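Local coordinates for mannitol dehydrogenase (PDB 1LJ8), which probably catalyses the NAD-dependent interconversion of mannitol and fructose, as a long-chain dehydrogenase with a bound NAD, at residues Ala43-Ala48 / Val280-Thr285; Ala409-Leu414 / Arg471-Leu476; Leu115-Ala120 / Leu173-Ala178. All coordinates share one frame; numbering follows the deposited sequence.

Contact 1: Ala43-Ala48 / Val280-Thr285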
# COMPACT_ATOMS: atom_id res chain seq x y z
N ALA A 43 -1.52 -13.51 1.78
CA ALA A 43 -2.10 -14.63 2.54
C ALA A 43 -3.08 -15.42 1.64
O ALA A 43 -3.22 -16.65 1.77
CB ALA A 43 -2.84 -14.11 3.80
N TYR A 44 -3.74 -14.70 0.74
CA TYR A 44 -4.67 -15.33 -0.21
C TYR A 44 -3.91 -16.36 -1.11
O TYR A 44 -4.31 -17.52 -1.23
CB TYR A 44 -5.27 -14.22 -1.08
CG TYR A 44 -6.00 -14.71 -2.32
CD1 TYR A 44 -7.26 -15.29 -2.22
CD2 TYR A 44 -5.40 -14.61 -3.57
CE1 TYR A 44 -7.92 -15.77 -3.38
CE2 TYR A 44 -6.05 -15.08 -4.73
CZ TYR A 44 -7.31 -15.66 -4.61
OH TYR A 44 -7.96 -16.11 -5.75
N TYR A 45 -2.82 -15.93 -1.75
CA TYR A 45 -2.08 -16.88 -2.61
C TYR A 45 -1.46 -18.02 -1.82
O TYR A 45 -1.41 -19.14 -2.29
CB TYR A 45 -0.97 -16.15 -3.38
CG TYR A 45 -1.44 -15.33 -4.56
CD1 TYR A 45 -1.39 -13.93 -4.54
CD2 TYR A 45 -1.84 -15.96 -5.75
CE1 TYR A 45 -1.71 -13.17 -5.66
CE2 TYR A 45 -2.14 -15.22 -6.88
CZ TYR A 45 -2.08 -13.82 -6.83
OH TYR A 45 -2.36 -13.06 -7.94
N THR A 46 -0.98 -17.74 -0.62
CA THR A 46 -0.37 -18.79 0.17
C THR A 46 -1.42 -19.83 0.58
O THR A 46 -1.16 -21.03 0.56
CB THR A 46 0.34 -18.18 1.39
OG1 THR A 46 1.29 -17.20 0.91
CG2 THR A 46 1.06 -19.28 2.15
N ASP A 47 -2.62 -19.37 0.90
CA ASP A 47 -3.72 -20.26 1.29
C ASP A 47 -4.11 -21.07 0.04
O ASP A 47 -4.35 -22.29 0.14
CB ASP A 47 -4.92 -19.40 1.79
CG ASP A 47 -6.19 -20.22 2.02
OD1 ASP A 47 -6.34 -20.75 3.14
OD2 ASP A 47 -7.05 -20.32 1.09
N ALA A 48 -4.12 -20.42 -1.12
CA ALA A 48 -4.49 -21.14 -2.37
C ALA A 48 -3.49 -22.28 -2.64
O ALA A 48 -3.88 -23.38 -3.07
CB ALA A 48 -4.52 -20.16 -3.58
N VAL A 280 -0.02 -21.32 -8.24
CA VAL A 280 -1.34 -20.71 -8.05
C VAL A 280 -1.48 -19.33 -8.66
O VAL A 280 -2.23 -18.48 -8.15
CB VAL A 280 -1.79 -20.67 -6.57
CG1 VAL A 280 -2.08 -22.14 -6.10
CG2 VAL A 280 -0.68 -20.00 -5.70
N GLY A 281 -0.72 -19.09 -9.74
CA GLY A 281 -0.88 -17.85 -10.46
C GLY A 281 0.08 -16.68 -10.30
O GLY A 281 -0.05 -15.68 -11.00
N VAL A 282 1.01 -16.76 -9.35
CA VAL A 282 1.96 -15.67 -9.17
C VAL A 282 2.92 -15.78 -10.35
O VAL A 282 3.29 -16.89 -10.75
CB VAL A 282 2.73 -15.84 -7.84
CG1 VAL A 282 3.74 -14.71 -7.63
CG2 VAL A 282 1.70 -15.85 -6.69
N GLN A 283 3.31 -14.64 -10.90
CA GLN A 283 4.18 -14.59 -12.07
C GLN A 283 5.58 -14.15 -11.68
O GLN A 283 5.73 -13.29 -10.85
CB GLN A 283 3.59 -13.61 -13.07
CG GLN A 283 2.16 -14.00 -13.45
CD GLN A 283 1.45 -12.88 -14.17
OE1 GLN A 283 0.66 -12.16 -13.58
NE2 GLN A 283 1.76 -12.70 -15.44
N PHE A 284 6.60 -14.75 -12.28
CA PHE A 284 7.97 -14.35 -11.97
C PHE A 284 8.61 -13.82 -13.24
O PHE A 284 8.38 -14.34 -14.33
CB PHE A 284 8.79 -15.53 -11.45
CG PHE A 284 8.40 -15.95 -10.07
CD1 PHE A 284 7.33 -16.82 -9.88
CD2 PHE A 284 9.09 -15.47 -8.97
CE1 PHE A 284 6.95 -17.20 -8.58
CE2 PHE A 284 8.73 -15.83 -7.68
CZ PHE A 284 7.65 -16.70 -7.48
N THR A 285 9.39 -12.75 -13.11
CA THR A 285 10.02 -12.20 -14.29
C THR A 285 11.39 -11.68 -13.87
O THR A 285 11.64 -11.41 -12.70
CB THR A 285 9.14 -11.07 -14.90
OG1 THR A 285 9.65 -10.69 -16.19
CG2 THR A 285 9.10 -9.86 -13.99
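Tyr45 sets CG anti to its own carbonyl carbon (chi1 -77°), which swings the ring off helix 42-50 and over the turn at 280-282. Val282 answers with chi1 at 180°: CG1 lies anti to the backbone N, and CG2, anti to the carbonyl carbon, is the branch that meets the ring. This methyl sits over one face, 3.8 Å from the centroid of the Tyr45 ring and 18° off the normal, a CH-pi contact shifted toward the CG-CD2 rim. The opposite face has Tyr44 CD2 above it, again toward the rim. At the edge, close to the ring plane, the carbonyl Val280 O stands 3.5 Å from Tyr45 CD2, so an electronegative atom faces ring hydrogens. The 280-282 turn therefore meets the ring on one face and along one edge. Helix 42-50 belongs to the Rossmann-type NAD-binding region and follows closely on the Gly36-Phe37 part of the nucleotide site; 280-285 leads into strand 283-284, which pairs with strand 263-266 in a small separate sheet. Val280 works further along the helix. Its CG1, anti to the carbonyl carbon, comes 4.0 Å from Ala48 CB and 3.7 Å from Ala48 O, while CG2 takes the crowded position between N and carbonyl carbon and reaches Tyr45 O at 3.6 Å. Gly281 turns the chain with a positive phi, where a CB would jam against the preceding carbonyl. Outside the two segments, His41 meets the Tyr45 ring edge-to-face and Val262 also touches it.

Contact 2: Ala409-Leu414 / Arg471-Leu476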
# COMPACT_ATOMS: atom_id res chain seq x y z
N ALA A 409 -5.87 20.24 -5.28
CA ALA A 409 -7.05 19.57 -4.67
C ALA A 409 -6.67 19.11 -3.26
O ALA A 409 -7.44 19.26 -2.30
CB ALA A 409 -7.49 18.34 -5.52
N TRP A 410 -5.48 18.52 -3.14
CA TRP A 410 -5.02 18.08 -1.80
C TRP A 410 -4.92 19.29 -0.86
O TRP A 410 -5.34 19.21 0.31
CB TRP A 410 -3.63 17.41 -1.89
CG TRP A 410 -3.14 16.84 -0.59
CD1 TRP A 410 -3.81 15.91 0.19
CD2 TRP A 410 -1.88 17.08 0.07
NE1 TRP A 410 -3.02 15.55 1.27
CE2 TRP A 410 -1.85 16.25 1.23
CE3 TRP A 410 -0.79 17.90 -0.20
CZ2 TRP A 410 -0.75 16.23 2.12
CZ3 TRP A 410 0.31 17.89 0.69
CH2 TRP A 410 0.31 17.05 1.83
N ALA A 411 -4.38 20.41 -1.37
CA ALA A 411 -4.22 21.59 -0.54
C ALA A 411 -5.55 22.08 0.02
O ALA A 411 -5.67 22.39 1.23
CB ALA A 411 -3.51 22.76 -1.33
N LEU A 412 -6.55 22.12 -0.85
CA LEU A 412 -7.87 22.62 -0.42
C LEU A 412 -8.52 21.58 0.49
O LEU A 412 -9.13 21.92 1.50
CB LEU A 412 -8.77 22.91 -1.62
CG LEU A 412 -10.14 23.56 -1.27
CD1 LEU A 412 -9.96 24.85 -0.48
CD2 LEU A 412 -10.91 23.86 -2.51
N TYR A 413 -8.35 20.31 0.14
CA TYR A 413 -8.89 19.19 0.92
C TYR A 413 -8.36 19.24 2.37
O TYR A 413 -9.09 18.90 3.32
CB TYR A 413 -8.47 17.90 0.23
CG TYR A 413 -8.39 16.70 1.15
CD1 TYR A 413 -9.50 15.87 1.33
CD2 TYR A 413 -7.19 16.38 1.80
CE1 TYR A 413 -9.41 14.74 2.12
CE2 TYR A 413 -7.09 15.22 2.61
CZ TYR A 413 -8.20 14.42 2.76
OH TYR A 413 -8.14 13.27 3.54
N LEU A 414 -7.10 19.64 2.55
CA LEU A 414 -6.51 19.71 3.91
C LEU A 414 -7.23 20.69 4.85
O LEU A 414 -7.02 20.66 6.07
CB LEU A 414 -5.04 20.09 3.84
CG LEU A 414 -4.16 18.95 3.29
CD1 LEU A 414 -2.76 19.47 2.91
CD2 LEU A 414 -4.06 17.82 4.34
N ARG A 471 -3.49 28.78 -9.87
CA ARG A 471 -4.72 28.93 -10.70
C ARG A 471 -5.73 27.85 -10.25
O ARG A 471 -6.92 28.11 -10.04
CB ARG A 471 -4.45 28.62 -12.20
CG ARG A 471 -3.65 29.63 -12.96
CD ARG A 471 -3.77 29.36 -14.44
NE ARG A 471 -2.93 28.26 -14.95
CZ ARG A 471 -1.64 28.40 -15.26
NH1 ARG A 471 -1.04 29.56 -15.10
NH2 ARG A 471 -0.97 27.39 -15.80
N CYS A 472 -5.24 26.62 -10.17
CA CYS A 472 -6.09 25.49 -9.77
C CYS A 472 -6.67 25.66 -8.39
O CYS A 472 -7.88 25.45 -8.19
CB CYS A 472 -5.30 24.14 -9.85
SG CYS A 472 -5.00 23.61 -11.58
N TYR A 473 -5.83 26.01 -7.43
CA TYR A 473 -6.33 26.19 -6.06
C TYR A 473 -7.42 27.29 -5.98
O TYR A 473 -8.49 27.09 -5.38
CB TYR A 473 -5.17 26.52 -5.15
CG TYR A 473 -5.59 26.65 -3.71
CD1 TYR A 473 -5.69 25.53 -2.89
CD2 TYR A 473 -5.96 27.89 -3.19
CE1 TYR A 473 -6.16 25.65 -1.57
CE2 TYR A 473 -6.44 28.03 -1.88
CZ TYR A 473 -6.54 26.90 -1.08
OH TYR A 473 -7.05 26.99 0.21
N GLY A 474 -7.14 28.45 -6.59
CA GLY A 474 -8.13 29.51 -6.57
C GLY A 474 -9.43 29.08 -7.24
O GLY A 474 -10.52 29.40 -6.75
N SER A 475 -9.32 28.36 -8.35
CA SER A 475 -10.53 27.96 -9.05
C SER A 475 -11.32 26.95 -8.19
O SER A 475 -12.54 27.05 -8.04
CB SER A 475 -10.18 27.33 -10.39
OG SER A 475 -11.37 27.00 -11.09
N LEU A 476 -10.61 25.99 -7.61
CA LEU A 476 -11.33 25.04 -6.77
C LEU A 476 -12.09 25.75 -5.63
O LEU A 476 -13.25 25.44 -5.31
CB LEU A 476 -10.33 24.02 -6.19
CG LEU A 476 -9.87 22.94 -7.18
CD1 LEU A 476 -8.86 22.00 -6.46
CD2 LEU A 476 -11.08 22.12 -7.67
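Leu412 and Tyr473 both hold CG anti to the backbone N (chi1 -175° in Leu412), and their side chains cross at about a right angle between helices 401-413 and 463-488. From this position the Tyr473 ring reaches across with its CD1-CE1 edge leading. Leu412 N lies near the ring plane, 3.6 Å from Tyr473 CE1, so the edge rests on the helix backbone itself. Ala411 CB comes in obliquely, 3.9 Å from Tyr473 CD1; its small size lets the ring lie close. In Leu412 a chi2 of 57° aims CD1 at the phenol end, 3.7 Å from Tyr473 OH, and CD2 at Leu476 CB, also at 3.7 Å. These helices belong to the all-helical C-terminal domain, of the 6PGD_C clan, and their short segments cross at -46° with axes 9.3 Å apart. Leu476 takes the other common leucine shape, CG anti to the carbonyl carbon with chi2 extended. That sends CD1 down onto the start of the other segment, 3.5 Å from Ala409 CA; Ala409 CB points away from the partner helix overall, yet still touches Leu476 CD1 at 4.0 Å. The Tyr473 hydroxyl is hydrogen-bonded to Asp441 OD2. Ile444 of helix 444-448 touches both Ala411 and Tyr473, and Leu309 of helix 289-313 flanks Ala409 and Leu476.

Contact 3: Leu115-Ala120 / Leu173-Ala178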
# COMPACT_ATOMS: atom_id res chain seq x y z
N LEU A 115 9.58 -11.10 19.56
CA LEU A 115 9.48 -10.81 18.13
C LEU A 115 10.83 -11.04 17.43
O LEU A 115 10.89 -11.60 16.32
CB LEU A 115 9.02 -9.38 17.96
CG LEU A 115 8.82 -8.84 16.57
CD1 LEU A 115 8.09 -9.93 15.72
CD2 LEU A 115 8.00 -7.50 16.69
N ILE A 116 11.92 -10.60 18.06
CA ILE A 116 13.27 -10.82 17.50
C ILE A 116 13.49 -12.34 17.37
O ILE A 116 13.98 -12.84 16.34
CB ILE A 116 14.38 -10.17 18.40
CG1 ILE A 116 14.21 -8.64 18.38
CG2 ILE A 116 15.81 -10.59 17.92
CD1 ILE A 116 15.07 -7.91 19.47
N ASP A 117 13.10 -13.08 18.42
CA ASP A 117 13.28 -14.55 18.39
C ASP A 117 12.52 -15.19 17.23
O ASP A 117 13.00 -16.11 16.59
CB ASP A 117 12.78 -15.20 19.69
CG ASP A 117 13.73 -14.96 20.87
OD1 ASP A 117 14.88 -14.57 20.64
OD2 ASP A 117 13.29 -15.17 22.04
N LYS A 118 11.30 -14.72 17.02
CA LYS A 118 10.47 -15.26 15.92
C LYS A 118 11.16 -14.95 14.58
O LYS A 118 11.30 -15.84 13.74
CB LYS A 118 9.08 -14.59 15.94
CG LYS A 118 8.17 -15.00 14.74
CD LYS A 118 7.90 -16.51 14.69
CE LYS A 118 6.99 -16.98 15.84
NZ LYS A 118 6.72 -18.46 15.73
N LEU A 119 11.56 -13.70 14.38
CA LEU A 119 12.23 -13.31 13.13
C LEU A 119 13.58 -14.04 12.95
O LEU A 119 14.08 -14.17 11.83
CB LEU A 119 12.46 -11.80 13.10
CG LEU A 119 11.16 -10.98 13.11
CD1 LEU A 119 11.51 -9.49 13.37
CD2 LEU A 119 10.40 -11.16 11.78
N ALA A 120 14.18 -14.46 14.05
CA ALA A 120 15.46 -15.16 13.99
C ALA A 120 15.33 -16.69 14.00
O ALA A 120 16.35 -17.39 13.97
CB ALA A 120 16.38 -14.67 15.18
N LEU A 173 18.66 -10.42 12.27
CA LEU A 173 19.74 -10.94 11.43
C LEU A 173 20.99 -11.16 12.26
O LEU A 173 21.68 -12.14 12.06
CB LEU A 173 20.01 -9.99 10.26
CG LEU A 173 18.86 -10.01 9.20
CD1 LEU A 173 19.07 -8.87 8.21
CD2 LEU A 173 18.84 -11.34 8.44
N THR A 174 21.26 -10.26 13.19
CA THR A 174 22.43 -10.42 14.06
C THR A 174 22.33 -11.72 14.87
O THR A 174 23.29 -12.51 14.96
CB THR A 174 22.54 -9.21 15.00
OG1 THR A 174 22.79 -8.05 14.20
CG2 THR A 174 23.69 -9.41 16.01
N GLN A 175 21.15 -11.96 15.44
CA GLN A 175 20.89 -13.18 16.22
C GLN A 175 21.02 -14.44 15.34
O GLN A 175 21.61 -15.45 15.77
CB GLN A 175 19.50 -13.11 16.86
CG GLN A 175 19.18 -14.23 17.87
CD GLN A 175 17.97 -13.91 18.72
OE1 GLN A 175 17.94 -12.88 19.41
NE2 GLN A 175 16.96 -14.78 18.70
N ARG A 176 20.46 -14.40 14.12
CA ARG A 176 20.59 -15.55 13.23
C ARG A 176 22.07 -15.85 12.95
O ARG A 176 22.50 -17.01 13.02
CB ARG A 176 19.85 -15.34 11.87
CG ARG A 176 18.31 -15.28 12.04
CD ARG A 176 17.62 -14.83 10.73
NE ARG A 176 17.42 -15.94 9.78
CZ ARG A 176 16.31 -16.65 9.67
NH1 ARG A 176 15.25 -16.39 10.43
NH2 ARG A 176 16.27 -17.68 8.84
N ARG A 177 22.83 -14.80 12.64
CA ARG A 177 24.26 -14.97 12.36
C ARG A 177 25.02 -15.63 13.51
O ARG A 177 25.85 -16.51 13.30
CB ARG A 177 24.92 -13.63 12.09
CG ARG A 177 24.42 -12.94 10.89
CD ARG A 177 25.25 -11.69 10.71
NE ARG A 177 26.66 -12.00 10.47
CZ ARG A 177 27.63 -11.10 10.50
NH1 ARG A 177 27.35 -9.82 10.78
NH2 ARG A 177 28.87 -11.45 10.16
N ALA A 178 24.69 -15.20 14.73
CA ALA A 178 25.35 -15.72 15.90
C ALA A 178 24.96 -17.18 16.13
O ALA A 178 25.68 -17.92 16.81
CB ALA A 178 24.98 -14.87 17.11
O HOH W 1 17.40 -17.36 17.16
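The guanidinium of Arg176 meets the end of helix 112-119 with its edge: Leu119 O lies near its plane, 2.9 Å from Arg176 NH1. The hydrogen bond is bent, 139° at the proton, and the donor stands above the carbonyl plane, not on a lone pair. CG anti to the carbonyl carbon and a bend at chi3 fold the arginine chain round the helix end, where CG packs 3.5 Å from Ala120 CA. The strongest partner of this guanidinium lies elsewhere, with NE bonded to Pro182 O. The amide of Gln175 is turned 56° from the carboxylate of Asp117, yet NE2 reaches the anti lone pair of Asp117 OD1 at 2.9 Å and 164°, the acceptor almost in the amide plane. A water accepts from the same NE2 at 3.0 Å and donates weakly to Ala120 O. Gln113 NE2 bonds both Asp117 OD1 and Gln175 OE1, which fixes the amide's rotation. An alanine at Gln175 would remove the amide and with it the bonds to Asp117, Gln113 and the water, and would probably loosen the grip between the two helices here. Ile116 CG2 lies 3.5 Å from Gln175 OE1, and Ala120 CB is in touch with NE2. Two helices crossing obliquely beside each other, each leading toward a parallel strand, 126-129 and 185-188, are characteristic of the helix layer that flanks the sheet of a Rossmann-type domain.

Contact 3 and the helix of contact 1 belong to the Rossmann-type part of the chain, contact 2 to the C-terminal helical domain. In sequence, contact 3 is nested inside the loop that contact 1 closes, and contact 2 follows both. Their centres are about 27 Å apart for contacts 1 and 3, while contact 2 lies about 41 Å from contact 1 and 48 Å from contact 3, on the opposite side of the chain's centre from each. None touches another. Contact 1 is near the cofactor site: the Tyr45 side chain is about 8 Å from that of Phe37 and 11 Å from NAD. Contacts 2 and 3 both lie away from the annotated sites, though the Leu119 side chain is about 11 Å from NAD.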